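Local coordinates for glutathione S-transferase family protein (Pseudomonas putida, PDB 3LXZ) that probably conjugates reduced glutathione to a wide range of hydrophobic electrophiles, from outside and inside the cell, as a glutathione transferase, at the interface of chains A and B. Sequence-based numbering; all coordinates share one arbitrary frame. Chains: chain A/B, Glutathione S-transferase family protein.

The interface of chains A and B. Residues chain A 96, 100, 132, 136, 139-140; chain B 42, 46-47.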
loop_
_atom_site.group_PDB
_atom_site.type_symbol
_atom_site.label_atom_id
_atom_site.label_comp_id
_atom_site.label_asym_id
_atom_site.label_seq_id
_atom_site.Cartn_x
_atom_site.Cartn_y
_atom_site.Cartn_z
ATOM N N GLU A 96 4.470 5.836 0.057
ATOM C CA GLU A 96 4.052 6.999 -0.727
ATOM C C GLU A 96 4.423 6.839 -2.193
ATOM O O GLU A 96 3.667 7.225 -3.085
ATOM C CB GLU A 96 4.644 8.308 -0.188
ATOM C CG GLU A 96 3.999 8.705 1.126
ATOM C CD GLU A 96 4.751 9.724 1.965
ATOM O OE1 GLU A 96 5.976 10.039 1.761
ATOM O OE2 GLU A 96 4.056 10.213 2.877
ATOM N N TYR A 100 1.282 6.585 -4.583
ATOM C CA TYR A 100 1.019 7.916 -5.143
ATOM C C TYR A 100 1.825 8.226 -6.373
ATOM O O TYR A 100 1.588 9.267 -7.031
ATOM C CB TYR A 100 1.172 9.038 -4.089
ATOM C CG TYR A 100 0.407 8.708 -2.832
ATOM C CD1 TYR A 100 -0.942 8.361 -2.898
ATOM C CD2 TYR A 100 1.052 8.675 -1.611
ATOM C CE1 TYR A 100 -1.655 7.996 -1.739
ATOM C CE2 TYR A 100 0.376 8.325 -0.451
ATOM C CZ TYR A 100 -0.980 7.982 -0.526
ATOM O OH TYR A 100 -1.616 7.643 0.645
ATOM N N ALA A 132 0.471 15.141 -7.599
ATOM C CA ALA A 132 0.446 15.174 -6.134
ATOM C C ALA A 132 1.498 14.229 -5.542
ATOM O O ALA A 132 2.124 14.523 -4.511
ATOM C CB ALA A 132 -0.970 14.853 -5.601
ATOM N N THR A 136 4.473 15.235 -3.023
ATOM C CA THR A 136 4.667 14.504 -1.752
ATOM C C THR A 136 6.094 14.012 -1.570
ATOM O O THR A 136 6.707 14.158 -0.506
ATOM C CB THR A 136 3.679 13.346 -1.653
ATOM O OG1 THR A 136 2.343 13.854 -1.586
ATOM C CG2 THR A 136 3.961 12.421 -0.430
ATOM N N ARG A 139 8.471 16.965 -0.899
ATOM C CA ARG A 139 8.250 17.521 0.425
ATOM C C ARG A 139 8.789 16.612 1.523
ATOM O O ARG A 139 9.375 17.092 2.505
ATOM C CB ARG A 139 6.745 17.786 0.547
ATOM C CG ARG A 139 6.100 18.049 1.865
ATOM C CD ARG A 139 4.588 18.157 1.643
ATOM N NE ARG A 139 4.235 19.089 0.563
ATOM C CZ ARG A 139 3.484 18.826 -0.524
ATOM N NH1 ARG A 139 2.938 17.641 -0.752
ATOM N NH2 ARG A 139 3.264 19.793 -1.414
ATOM N N ASN A 140 8.596 15.308 1.363
ATOM C CA ASN A 140 8.900 14.347 2.431
ATOM C C ASN A 140 10.249 13.672 2.318
ATOM O O ASN A 140 10.810 13.247 3.333
ATOM C CB ASN A 140 7.771 13.299 2.533
ATOM C CG ASN A 140 7.748 12.590 3.863
ATOM O OD1 ASN A 140 7.959 13.197 4.896
ATOM N ND2 ASN A 140 7.467 11.310 3.850
ATOM N N LEU B 42 -0.285 19.957 4.705
ATOM C CA LEU B 42 0.746 19.136 4.030
ATOM C C LEU B 42 2.052 19.132 4.811
ATOM O O LEU B 42 2.866 18.207 4.669
ATOM C CB LEU B 42 0.977 19.585 2.591
ATOM C CG LEU B 42 -0.216 19.463 1.639
ATOM C CD1 LEU B 42 0.020 20.235 0.339
ATOM C CD2 LEU B 42 -0.576 17.999 1.361
ATOM N N PRO B 46 2.180 14.626 4.417
ATOM C CA PRO B 46 2.723 15.077 3.100
ATOM C C PRO B 46 1.888 14.804 1.836
ATOM O O PRO B 46 2.065 15.479 0.813
ATOM C CB PRO B 46 4.086 14.394 3.025
ATOM C CG PRO B 46 3.954 13.221 3.877
ATOM C CD PRO B 46 3.075 13.643 5.042
ATOM N N ARG B 47 0.965 13.845 1.905
ATOM C CA ARG B 47 0.002 13.658 0.829
ATOM C C ARG B 47 -1.393 14.115 1.246
ATOM O O ARG B 47 -2.345 14.043 0.466
ATOM C CB ARG B 47 0.009 12.185 0.385
ATOM C CG ARG B 47 -0.894 11.820 -0.797
ATOM C CD ARG B 47 -0.495 12.429 -2.122
ATOM N NE ARG B 47 -1.446 12.101 -3.185
ATOM C CZ ARG B 47 -2.622 12.711 -3.377
ATOM N NH1 ARG B 47 -3.023 13.695 -2.569
ATOM N NH2 ARG B 47 -3.404 12.346 -4.392
#
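B:Arg47 lays its side chain across the ring of A:Tyr100 in this part of the two-fold interface of a glutathione S-transferase pair, where helices 84-106 and 120-140 of one subunit receive the end of helix 39-42 and the loop after it from the N-terminal, thioredoxin-like domain of the other. The GST superfamily commonly works as such dimers. Packing is tight around B:Arg47: B:Arg47 CG stands 3.6 Å from the A:Tyr100 ring centroid, a CH-pi contact, and CG anti to the backbone N (chi1 -177°) with a bend at chi2 carries the chain over that face. Its guanidinium, turned 64° from the tyrosine ring, takes the methyl of A:Ala132 over its centre, A:Ala132 CB lying 3.5 Å from B:Arg47 CZ. The pyrrolidine of B:Pro46 packs against A:Asn140 and A:Thr136, B:Pro46 CB lying 4.0 Å from A:Thr136 CG2. B:Pro46 O accepts two bonds: A:Thr136 OG1 reaches B:Pro46 O at 2.9 Å from above the carbonyl plane, and A:Arg139 NH1 reaches it at 2.8 Å within that plane, with a C=O...N angle of 158°. A:Thr136 OG1 also lies 3.0 Å from A:Ala132 O, to which it can alternatively donate. An alanine in place of A:Arg139 would probably leave the B:Pro46 carbonyl without its in-plane donor and uncover B:Leu42. That leucine appears to mark the looser side: B:Leu42 CD1, 3.8 Å from A:Arg139 CZ, meets the guanidinium face off-centre, towards the rim, unlike the centred contacts of B:Arg47. Within chain A, A:Asn140 ND2 donates to the syn side of A:Glu96 OE1, linking the two helices, which probably steadies both side chains beside the proline.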